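Local coordinates for tail fiber protein (Acinetobacter phage AM24, PDB 5W5P) that probably serves as a trimeric tailspike that recognises, and may degrade, the capsular polysaccharide of the phage's Acinetobacter baumannii host, at residues 143-149 with 171-176; 217-223 with 239-245; 472-478 with 576-582. All coordinates share one frame; numbering follows the deposited sequence.

Read from the N terminus, the three contacts follow one another in series; none nests in or crosses another. Contact 1 closes a loop of 21 residues by laying strand 172-175 parallel to strand 144-147. Contact 2 closes the next, of 15 residues, and starts the sheet of strands 219-222 and 241-244; it touches contact 1, where Val175 packs on Ser218, Val219 and Ile239, with centres about 14 Å apart. Both belong to the parallel beta-helix. Contact 3 closes a 97-residue loop in the C-terminal antiparallel domain. Its centre lies about 81 Å from that of contact 1 and about 71 Å from that of contact 2, across the centre of the chain.

Contact 1 (143-149 with 171-176); sequences RSFKMMT and ARVWVY
Phe145 and Met147 pack on Ala171 and Val173 along the buried face of two parallel strands, 144-147 and 172-175, whose axes approach to 4.4 Å at 26°. The edge of the Phe145 ring meets the Ala171 methyl group, CE2 to CB 4.1 Å. Beside it the selenium of Met147 (a selenomethionine) lies 3.8 Å from Val173 CG1; Met147 CG, beside its own backbone N, also lies against this methyl group. Between the strands, backbone bonds alternate in the parallel pattern: Phe145 donates to Arg172 and its carbonyl accepts from Trp174, while Met147 donates to the Trp174 carbonyl and accepts from Tyr176 N.

The other face, with Ser144, Lys146, Arg172 and Trp174, is partly exposed and more polar. Arg172 NH1 donates to Ser144 OG at 2.7 Å, a bent bond (134°) with the hydroxyl oxygen 25° out of the guanidinium plane. Arg172 runs extended as far as CD, which sits over one face of the Trp174 indole, 3.2 Å above the plane and toward the rim; the bend beyond it turns the guanidinium to Ser144. Further along, the Lys146 methylenes lean obliquely on the Tyr176 ring, CD to CE1 3.6 Å, and its ammonium goes on to the carbonyl of Thr118. At the loose end Met148 is exposed and lies beside Tyr176, CG to CB 3.8 Å.

Asp161 of the second subunit forms a salt bridge with Arg172 NH2, which brings the polar face to a subunit boundary. Such parallel pairing from one coil to the next is characteristic of the beta-helix of phage tailspikes. On the buried side Met147 packs on Val125 of helix 122-132, and Phe145 meets Phe138 of strand 135-140 edge-to-face. Strand 209-211 continues the parallel ladder beyond strand 172-175, receiving Val173 and Val175 on Phe210.

Contact 2 (217-223 with 239-245); sequences QSVVVNG and ISALVRA
At one side of this pair of parallel segments, Arg244 grips Gln217 OE1. That oxygen lies at the edge of the guanidinium, only 6° out of its plane, and accepts from NH1 at 3.0 Å; NH2 adds a weak bond to the same oxygen. NE of Arg244 pairs with Asp275 and NH1 also reaches the carbonyl of Asn178, so several acceptors fix the group's rotation.

Two serines exchange side-chain and backbone bonds: Ser218 N donates to Ser240 OG, and Ser240 N to Ser218 OG, each at 3.0 Å. Ser218 OG reaches that amide from between its own backbone N and carbonyl carbon (chi1 51°).

Backbone bonds carry on the pairing, Ala241 N to Ser218 O, Val221 N to Leu242 O at 2.8 Å, Arg244 N to Val221 O, and Gly223 N to Arg244 O.

Among the apolar contacts, Val219 CG2 lies over one face of the guanidinium, 3.5 Å above its plane, and touches Ala241 CB at 4.0 Å. The Val220 and Ile239 side chains cross at about a right angle, CG2 to CG2 4.0 Å, and Val221 CB meets Val243 CG2 at 4.1 Å.

The backbone bends sharply at Val220 and again at Leu242 and Val243, with Ser218 on Ser240 and Val221 on Val243 in successive coils, as is typical of the right-handed parallel beta-helix of phage tailspikes.

Contact 3 (472-478 with 576-582); sequences TVAEIDT and TKYLLKL
Across antiparallel strands 472-477 and 577-582, Leu580 faces both Val473 and Ala474, a classic beta bulge in which Leu580 O takes a straight bond from Val473 N (2.7 Å, 173°) and a weak one from Ala474 N. Beyond it the register is regular, with Ile476 and Tyr578 bonded to each other both ways. On the apolar face Ile476 CG1 stands between its own backbone N and carbonyl carbon (chi1 67°), which brings it obliquely against Tyr578 CB at 3.7 Å. Leu580 CD1 touches both Ala474 CB and Ile476 CG2. At the bulge Val473 CG2 meets Leu582 CG.

These strands form part of an antiparallel sheet in the C-terminal domain, continued by strand 569-574 beside 577-582. Ala474, Ile476 and Leu580 all press on Met496 of strand 492-503, in the neighbouring antiparallel sheet.

On the opposite face Glu475 runs side by side with Leu579, and its OE1 forms a long salt bridge with Lys577 NZ, 3.8 Å; the same oxygen accepts from Thr623. At the strand end Thr576 OG1 donates to the syn lone pair of Asp477 OD1 at 2.9 Å, and a water donates to both Asp477 OD2 and Thr576 OG1. Thr576 O is gripped twice by Thr478, in plane on a lone pair by OG1 at 2.8 Å and from above the carbonyl plane by N at 3.2 Å.

Contact 1 (143-149 with 171-176)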
loop_
_atom_site.group_PDB
_atom_site.type_symbol
_atom_site.label_atom_id
_atom_site.label_comp_id
_atom_site.label_asym_id
_atom_site.label_seq_id
_atom_site.Cartn_x
_atom_site.Cartn_y
_atom_site.Cartn_z
ATOM N N ARG A 143 28.625 21.461 -8.817
ATOM C CA ARG A 143 27.879 22.635 -9.240
ATOM C C ARG A 143 26.809 22.986 -8.213
ATOM O O ARG A 143 26.198 22.101 -7.605
ATOM C CB ARG A 143 27.229 22.405 -10.605
ATOM C CG ARG A 143 28.181 21.902 -11.666
ATOM C CD ARG A 143 27.412 21.214 -12.771
ATOM N NE ARG A 143 28.079 21.320 -14.062
ATOM C CZ ARG A 143 27.455 21.244 -15.232
ATOM N NH1 ARG A 143 26.139 21.070 -15.276
ATOM N NH2 ARG A 143 28.150 21.344 -16.359
ATOM N N SER A 144 26.598 24.290 -8.024
ATOM C CA SER A 144 25.527 24.821 -7.182
ATOM C C SER A 144 24.920 26.000 -7.928
ATOM O O SER A 144 25.598 27.010 -8.138
ATOM C CB SER A 144 26.049 25.259 -5.812
ATOM O OG SER A 144 26.311 24.149 -4.970
ATOM N N PHE A 145 23.665 25.875 -8.336
ATOM C CA PHE A 145 22.988 26.915 -9.095
ATOM C C PHE A 145 22.042 27.708 -8.197
ATOM O O PHE A 145 21.658 27.267 -7.111
ATOM C CB PHE A 145 22.217 26.311 -10.272
ATOM C CG PHE A 145 23.073 25.508 -11.213
ATOM C CD1 PHE A 145 23.668 26.107 -12.315
ATOM C CD2 PHE A 145 23.286 24.154 -10.995
ATOM C CE1 PHE A 145 24.461 25.371 -13.182
ATOM C CE2 PHE A 145 24.070 23.412 -11.859
ATOM C CZ PHE A 145 24.665 24.021 -12.954
ATOM N N LYS A 146 21.678 28.900 -8.661
ATOM C CA LYS A 146 20.706 29.737 -7.968
ATOM C C LYS A 146 19.634 30.160 -8.957
ATOM O O LYS A 146 19.940 30.795 -9.970
ATOM C CB LYS A 146 21.363 30.965 -7.337
ATOM C CG LYS A 146 20.363 31.977 -6.811
ATOM C CD LYS A 146 20.956 32.813 -5.696
ATOM C CE LYS A 146 21.776 33.957 -6.258
ATOM N NZ LYS A 146 22.467 34.730 -5.182
HETATM N N MSE A 147 18.384 29.809 -8.664
HETATM C CA MSE A 147 17.258 30.227 -9.490
HETATM C C MSE A 147 16.303 31.124 -8.701
HETATM O O MSE A 147 15.841 30.756 -7.618
HETATM C CB MSE A 147 16.513 29.009 -10.034
HETATM C CG MSE A 147 17.372 28.091 -10.879
HETATM SE SE MSE A 147 16.433 26.482 -11.463
HETATM C CE MSE A 147 14.899 27.316 -12.330
HETATM N N MSE A 148 16.010 32.301 -9.249
HETATM C CA MSE A 148 15.156 33.269 -8.564
HETATM C C MSE A 148 13.990 33.747 -9.420
HETATM O O MSE A 148 13.213 34.607 -9.002
HETATM C CB MSE A 148 15.977 34.474 -8.120
HETATM C CG MSE A 148 17.324 34.119 -7.535
HETATM SE SE MSE A 148 18.358 35.717 -7.168
HETATM C CE MSE A 148 17.228 36.483 -5.765
ATOM N N THR A 149 13.880 33.193 -10.624
ATOM C CA THR A 149 12.848 33.572 -11.573
ATOM C C THR A 149 12.168 32.294 -12.047
ATOM O O THR A 149 12.862 31.321 -12.389
ATOM C CB THR A 149 13.435 34.340 -12.764
ATOM O OG1 THR A 149 14.225 35.436 -12.281
ATOM C CG2 THR A 149 12.327 34.868 -13.673
ATOM N N ALA A 171 23.968 17.770 -8.578
ATOM C CA ALA A 171 24.084 19.215 -8.467
ATOM C C ALA A 171 23.107 19.763 -7.428
ATOM O O ALA A 171 22.127 19.116 -7.044
ATOM C CB ALA A 171 23.832 19.874 -9.823
ATOM N N ARG A 172 23.388 20.980 -6.978
ATOM C CA ARG A 172 22.537 21.693 -6.038
ATOM C C ARG A 172 21.899 22.890 -6.728
ATOM O O ARG A 172 22.540 23.561 -7.543
ATOM C CB ARG A 172 23.335 22.158 -4.817
ATOM C CG ARG A 172 22.530 22.992 -3.840
ATOM C CD ARG A 172 23.424 23.907 -3.036
ATOM N NE ARG A 172 23.943 23.228 -1.859
ATOM C CZ ARG A 172 25.227 23.184 -1.524
ATOM N NH1 ARG A 172 26.134 23.793 -2.274
ATOM N NH2 ARG A 172 25.598 22.535 -0.429
ATOM N N VAL A 173 20.633 23.145 -6.407
ATOM C CA VAL A 173 19.898 24.296 -6.920
ATOM C C VAL A 173 19.395 25.083 -5.719
ATOM O O VAL A 173 18.548 24.593 -4.964
ATOM C CB VAL A 173 18.734 23.886 -7.833
ATOM C CG1 VAL A 173 17.924 25.112 -8.258
ATOM C CG2 VAL A 173 19.246 23.129 -9.042
ATOM N N TRP A 174 19.924 26.289 -5.529
ATOM C CA TRP A 174 19.368 27.213 -4.549
ATOM C C TRP A 174 18.087 27.819 -5.103
ATOM O O TRP A 174 18.071 28.335 -6.225
ATOM C CB TRP A 174 20.364 28.319 -4.218
ATOM C CG TRP A 174 21.597 27.849 -3.530
ATOM C CD1 TRP A 174 22.801 27.571 -4.109
ATOM C CD2 TRP A 174 21.762 27.615 -2.127
ATOM N NE1 TRP A 174 23.704 27.173 -3.155
ATOM C CE2 TRP A 174 23.094 27.195 -1.928
ATOM C CE3 TRP A 174 20.915 27.726 -1.019
ATOM C CZ2 TRP A 174 23.599 26.882 -0.668
ATOM C CZ3 TRP A 174 21.419 27.415 0.233
ATOM C CH2 TRP A 174 22.749 26.995 0.397
ATOM N N VAL A 175 17.015 27.760 -4.318
ATOM C CA VAL A 175 15.683 28.143 -4.770
ATOM C C VAL A 175 15.282 29.444 -4.091
ATOM O O VAL A 175 15.396 29.576 -2.866
ATOM C CB VAL A 175 14.657 27.037 -4.480
ATOM C CG1 VAL A 175 13.320 27.384 -5.110
ATOM C CG2 VAL A 175 15.174 25.695 -4.986
ATOM N N TYR A 176 14.806 30.401 -4.889
ATOM C CA TYR A 176 14.319 31.693 -4.393
ATOM C C TYR A 176 13.047 32.019 -5.174
ATOM O O TYR A 176 13.106 32.606 -6.257
ATOM C CB TYR A 176 15.371 32.788 -4.547
ATOM C CG TYR A 176 16.552 32.636 -3.622
ATOM C CD1 TYR A 176 17.645 31.858 -3.984
ATOM C CD2 TYR A 176 16.579 33.272 -2.388
ATOM C CE1 TYR A 176 18.731 31.715 -3.144
ATOM C CE2 TYR A 176 17.662 33.132 -1.539
ATOM C CZ TYR A 176 18.735 32.352 -1.925
ATOM O OH TYR A 176 19.819 32.208 -1.088
#

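Contact 2 (217-223 with 239-245)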
loop_
_atom_site.group_PDB
_atom_site.type_symbol
_atom_site.label_atom_id
_atom_site.label_comp_id
_atom_site.label_asym_id
_atom_site.label_seq_id
_atom_site.Cartn_x
_atom_site.Cartn_y
_atom_site.Cartn_z
ATOM N N GLN A 217 11.687 32.838 0.947
ATOM C CA GLN A 217 10.722 31.929 0.345
ATOM C C GLN A 217 11.379 31.115 -0.762
ATOM O O GLN A 217 12.050 31.674 -1.637
ATOM C CB GLN A 217 9.520 32.705 -0.194
ATOM C CG GLN A 217 8.529 33.123 0.886
ATOM C CD GLN A 217 8.055 31.950 1.734
ATOM O OE1 GLN A 217 7.490 30.985 1.222
ATOM N NE2 GLN A 217 8.281 32.034 3.037
ATOM N N SER A 218 11.179 29.793 -0.719
ATOM C CA SER A 218 11.698 28.879 -1.733
ATOM C C SER A 218 10.642 27.825 -2.028
ATOM O O SER A 218 10.329 26.994 -1.171
ATOM C CB SER A 218 12.996 28.221 -1.277
ATOM O OG SER A 218 12.861 27.645 0.011
ATOM N N VAL A 219 10.107 27.846 -3.244
ATOM C CA VAL A 219 9.128 26.874 -3.710
ATOM C C VAL A 219 9.656 26.276 -5.005
ATOM O O VAL A 219 10.121 27.010 -5.882
ATOM C CB VAL A 219 7.743 27.514 -3.926
ATOM C CG1 VAL A 219 6.785 26.515 -4.574
ATOM C CG2 VAL A 219 7.188 28.054 -2.600
ATOM N N VAL A 220 9.602 24.947 -5.119
ATOM C CA VAL A 220 10.196 24.253 -6.263
ATOM C C VAL A 220 9.178 24.135 -7.391
ATOM O O VAL A 220 9.428 24.584 -8.515
ATOM C CB VAL A 220 10.736 22.867 -5.864
ATOM C CG1 VAL A 220 11.413 22.193 -7.056
ATOM C CG2 VAL A 220 11.699 22.990 -4.691
ATOM N N VAL A 221 8.021 23.544 -7.101
ATOM C CA VAL A 221 6.998 23.278 -8.104
ATOM C C VAL A 221 5.810 24.198 -7.854
ATOM O O VAL A 221 5.282 24.254 -6.736
ATOM C CB VAL A 221 6.566 21.802 -8.085
ATOM C CG1 VAL A 221 5.306 21.603 -8.924
ATOM C CG2 VAL A 221 7.693 20.903 -8.586
ATOM N N ASN A 222 5.393 24.917 -8.894
ATOM C CA ASN A 222 4.154 25.690 -8.867
ATOM C C ASN A 222 3.014 24.740 -9.195
ATOM O O ASN A 222 2.791 24.400 -10.360
ATOM C CB ASN A 222 4.207 26.847 -9.859
ATOM C CG ASN A 222 3.055 27.821 -9.683
ATOM O OD1 ASN A 222 1.953 27.437 -9.283
ATOM N ND2 ASN A 222 3.305 29.091 -9.982
ATOM N N GLY A 223 2.288 24.305 -8.163
ATOM C CA GLY A 223 1.206 23.356 -8.354
ATOM C C GLY A 223 -0.032 23.929 -9.011
ATOM O O GLY A 223 -0.930 23.156 -9.366
ATOM N N ILE A 239 13.523 24.080 2.328
ATOM C CA ILE A 239 12.635 24.525 1.261
ATOM C C ILE A 239 11.282 24.868 1.870
ATOM O O ILE A 239 10.702 24.064 2.609
ATOM C CB ILE A 239 12.504 23.451 0.166
ATOM C CG1 ILE A 239 13.862 23.242 -0.512
ATOM C CG2 ILE A 239 11.392 23.804 -0.829
ATOM C CD1 ILE A 239 14.181 24.267 -1.584
ATOM N N SER A 240 10.775 26.063 1.564
ATOM C CA SER A 240 9.536 26.522 2.189
ATOM C C SER A 240 8.357 25.645 1.786
ATOM O O SER A 240 7.453 25.394 2.594
ATOM C CB SER A 240 9.274 27.981 1.818
ATOM O OG SER A 240 10.452 28.760 1.958
ATOM N N ALA A 241 8.346 25.176 0.540
ATOM C CA ALA A 241 7.297 24.290 0.057
ATOM C C ALA A 241 7.799 23.587 -1.192
ATOM O O ALA A 241 8.318 24.241 -2.100
ATOM C CB ALA A 241 6.007 25.061 -0.249
ATOM N N LEU A 242 7.648 22.264 -1.239
ATOM C CA LEU A 242 7.944 21.546 -2.473
ATOM C C LEU A 242 6.938 21.916 -3.556
ATOM O O LEU A 242 7.314 22.188 -4.704
ATOM C CB LEU A 242 7.940 20.035 -2.226
ATOM C CG LEU A 242 9.251 19.380 -1.788
ATOM C CD1 LEU A 242 9.680 19.840 -0.394
ATOM C CD2 LEU A 242 9.132 17.858 -1.843
ATOM N N VAL A 243 5.653 21.935 -3.204
ATOM C CA VAL A 243 4.574 22.309 -4.112
ATOM C C VAL A 243 3.714 23.364 -3.431
ATOM O O VAL A 243 3.350 23.212 -2.260
ATOM C CB VAL A 243 3.706 21.100 -4.519
ATOM C CG1 VAL A 243 2.700 21.509 -5.592
ATOM C CG2 VAL A 243 4.576 19.958 -5.005
ATOM N N ARG A 244 3.386 24.424 -4.162
ATOM C CA ARG A 244 2.496 25.461 -3.674
ATOM C C ARG A 244 1.516 25.805 -4.784
ATOM O O ARG A 244 1.869 25.762 -5.967
ATOM C CB ARG A 244 3.274 26.710 -3.229
ATOM C CG ARG A 244 2.396 27.875 -2.810
ATOM C CD ARG A 244 3.195 28.977 -2.132
ATOM N NE ARG A 244 3.745 28.535 -0.856
ATOM C CZ ARG A 244 4.702 29.170 -0.182
ATOM N NH1 ARG A 244 5.218 30.301 -0.649
ATOM N NH2 ARG A 244 5.140 28.676 0.967
ATOM N N ALA A 245 0.278 26.111 -4.401
ATOM C CA ALA A 245 -0.742 26.523 -5.356
ATOM C C ALA A 245 -1.721 27.440 -4.639
ATOM O O ALA A 245 -2.388 27.006 -3.694
ATOM C CB ALA A 245 -1.459 25.309 -5.951
#

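Contact 3 (472-478 with 576-582)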
loop_
_atom_site.group_PDB
_atom_site.type_symbol
_atom_site.label_atom_id
_atom_site.label_comp_id
_atom_site.label_asym_id
_atom_site.label_seq_id
_atom_site.Cartn_x
_atom_site.Cartn_y
_atom_site.Cartn_z
ATOM N N THR A 472 -37.600 -32.620 16.912
ATOM C CA THR A 472 -36.218 -32.170 16.980
ATOM C C THR A 472 -36.043 -30.965 16.066
ATOM O O THR A 472 -36.460 -30.992 14.904
ATOM C CB THR A 472 -35.269 -33.296 16.565
ATOM O OG1 THR A 472 -35.614 -34.506 17.250
ATOM C CG2 THR A 472 -33.828 -32.933 16.881
ATOM N N VAL A 473 -35.443 -29.899 16.585
ATOM C CA VAL A 473 -35.369 -28.643 15.848
ATOM C C VAL A 473 -33.944 -28.207 15.555
ATOM O O VAL A 473 -33.748 -27.313 14.717
ATOM C CB VAL A 473 -36.125 -27.517 16.584
ATOM C CG1 VAL A 473 -37.616 -27.732 16.434
ATOM C CG2 VAL A 473 -35.694 -27.425 18.050
ATOM N N ALA A 474 -32.944 -28.822 16.175
ATOM C CA ALA A 474 -31.572 -28.364 16.028
ATOM C C ALA A 474 -30.645 -29.441 16.566
ATOM O O ALA A 474 -31.056 -30.313 17.338
ATOM C CB ALA A 474 -31.336 -27.035 16.754
ATOM N N GLU A 475 -29.386 -29.373 16.138
ATOM C CA GLU A 475 -28.379 -30.334 16.570
ATOM C C GLU A 475 -27.040 -29.619 16.657
ATOM O O GLU A 475 -26.572 -29.047 15.668
ATOM C CB GLU A 475 -28.313 -31.517 15.605
ATOM C CG GLU A 475 -27.205 -32.507 15.914
ATOM C CD GLU A 475 -27.095 -33.595 14.867
ATOM O OE1 GLU A 475 -26.132 -33.567 14.073
ATOM O OE2 GLU A 475 -27.973 -34.480 14.834
ATOM N N ILE A 476 -26.437 -29.639 17.838
ATOM C CA ILE A 476 -25.115 -29.074 18.047
ATOM C C ILE A 476 -24.163 -30.209 18.398
ATOM O O ILE A 476 -24.576 -31.286 18.840
ATOM C CB ILE A 476 -25.113 -27.990 19.144
ATOM C CG1 ILE A 476 -25.412 -28.609 20.508
ATOM C CG2 ILE A 476 -26.123 -26.892 18.815
ATOM C CD1 ILE A 476 -25.517 -27.597 21.623
ATOM N N ASP A 477 -22.870 -29.965 18.194
ATOM C CA ASP A 477 -21.849 -30.973 18.447
ATOM C C ASP A 477 -20.761 -30.410 19.348
ATOM O O ASP A 477 -20.412 -29.229 19.260
ATOM C CB ASP A 477 -21.231 -31.484 17.140
ATOM C CG ASP A 477 -20.751 -32.920 17.245
ATOM O OD1 ASP A 477 -20.346 -33.339 18.350
ATOM O OD2 ASP A 477 -20.786 -33.632 16.220
ATOM N N THR A 478 -20.228 -31.271 20.215
ATOM C CA THR A 478 -19.163 -30.906 21.142
ATOM C C THR A 478 -17.861 -31.642 20.848
ATOM O O THR A 478 -16.909 -31.532 21.629
ATOM C CB THR A 478 -19.598 -31.186 22.585
ATOM O OG1 THR A 478 -19.719 -32.602 22.787
ATOM C CG2 THR A 478 -20.936 -30.525 22.880
ATOM N N THR A 576 -21.458 -37.323 20.859
ATOM C CA THR A 576 -21.013 -36.019 21.322
ATOM C C THR A 576 -22.000 -34.915 20.972
ATOM O O THR A 576 -21.791 -33.764 21.370
ATOM C CB THR A 576 -19.635 -35.686 20.737
ATOM O OG1 THR A 576 -19.637 -35.937 19.327
ATOM C CG2 THR A 576 -18.552 -36.528 21.401
ATOM N N LYS A 577 -23.067 -35.234 20.246
ATOM C CA LYS A 577 -24.020 -34.236 19.791
ATOM C C LYS A 577 -25.138 -34.043 20.809
ATOM O O LYS A 577 -25.361 -34.867 21.699
ATOM C CB LYS A 577 -24.612 -34.630 18.435
ATOM C CG LYS A 577 -23.572 -34.842 17.351
ATOM C CD LYS A 577 -24.193 -35.324 16.053
ATOM C CE LYS A 577 -23.121 -35.676 15.035
ATOM N NZ LYS A 577 -23.670 -36.496 13.921
ATOM N N TYR A 578 -25.849 -32.928 20.659
ATOM C CA TYR A 578 -27.029 -32.631 21.459
ATOM C C TYR A 578 -28.166 -32.295 20.509
ATOM O O TYR A 578 -28.030 -31.405 19.664
ATOM C CB TYR A 578 -26.768 -31.480 22.434
ATOM C CG TYR A 578 -26.120 -31.932 23.725
ATOM C CD1 TYR A 578 -24.740 -32.050 23.824
ATOM C CD2 TYR A 578 -26.889 -32.253 24.843
ATOM C CE1 TYR A 578 -24.139 -32.468 24.994
ATOM C CE2 TYR A 578 -26.294 -32.677 26.021
ATOM C CZ TYR A 578 -24.918 -32.780 26.087
ATOM O OH TYR A 578 -24.304 -33.193 27.247
ATOM N N LEU A 579 -29.272 -33.024 20.631
ATOM C CA LEU A 579 -30.468 -32.766 19.843
ATOM C C LEU A 579 -31.400 -31.873 20.651
ATOM O O LEU A 579 -31.841 -32.257 21.738
ATOM C CB LEU A 579 -31.172 -34.073 19.474
ATOM C CG LEU A 579 -30.332 -35.262 19.000
ATOM C CD1 LEU A 579 -31.234 -36.449 18.701
ATOM C CD2 LEU A 579 -29.506 -34.902 17.776
ATOM N N LEU A 580 -31.691 -30.687 20.129
ATOM C CA LEU A 580 -32.652 -29.787 20.754
ATOM C C LEU A 580 -34.034 -30.054 20.169
ATOM O O LEU A 580 -34.187 -30.174 18.949
ATOM C CB LEU A 580 -32.245 -28.329 20.544
ATOM C CG LEU A 580 -30.964 -27.887 21.259
ATOM C CD1 LEU A 580 -29.753 -28.064 20.353
ATOM C CD2 LEU A 580 -31.072 -26.446 21.733
ATOM N N LYS A 581 -35.035 -30.167 21.041
ATOM C CA LYS A 581 -36.371 -30.573 20.630
ATOM C C LYS A 581 -37.426 -29.694 21.288
ATOM O O LYS A 581 -37.258 -29.236 22.422
ATOM C CB LYS A 581 -36.651 -32.038 20.983
ATOM C CG LYS A 581 -35.478 -32.982 20.800
ATOM C CD LYS A 581 -35.810 -34.345 21.372
ATOM C CE LYS A 581 -34.712 -35.345 21.103
ATOM N NZ LYS A 581 -35.147 -36.709 21.513
ATOM N N LEU A 582 -38.525 -29.480 20.566
ATOM C CA LEU A 582 -39.669 -28.732 21.064
ATOM C C LEU A 582 -40.915 -29.609 21.040
ATOM O O LEU A 582 -41.092 -30.442 20.144
ATOM C CB LEU A 582 -39.908 -27.462 20.240
ATOM C CG LEU A 582 -38.805 -26.407 20.319
ATOM C CD1 LEU A 582 -39.061 -25.279 19.329
ATOM C CD2 LEU A 582 -38.676 -25.868 21.737
HETATM O O HOH W 1 -20.054 -36.213 16.258
#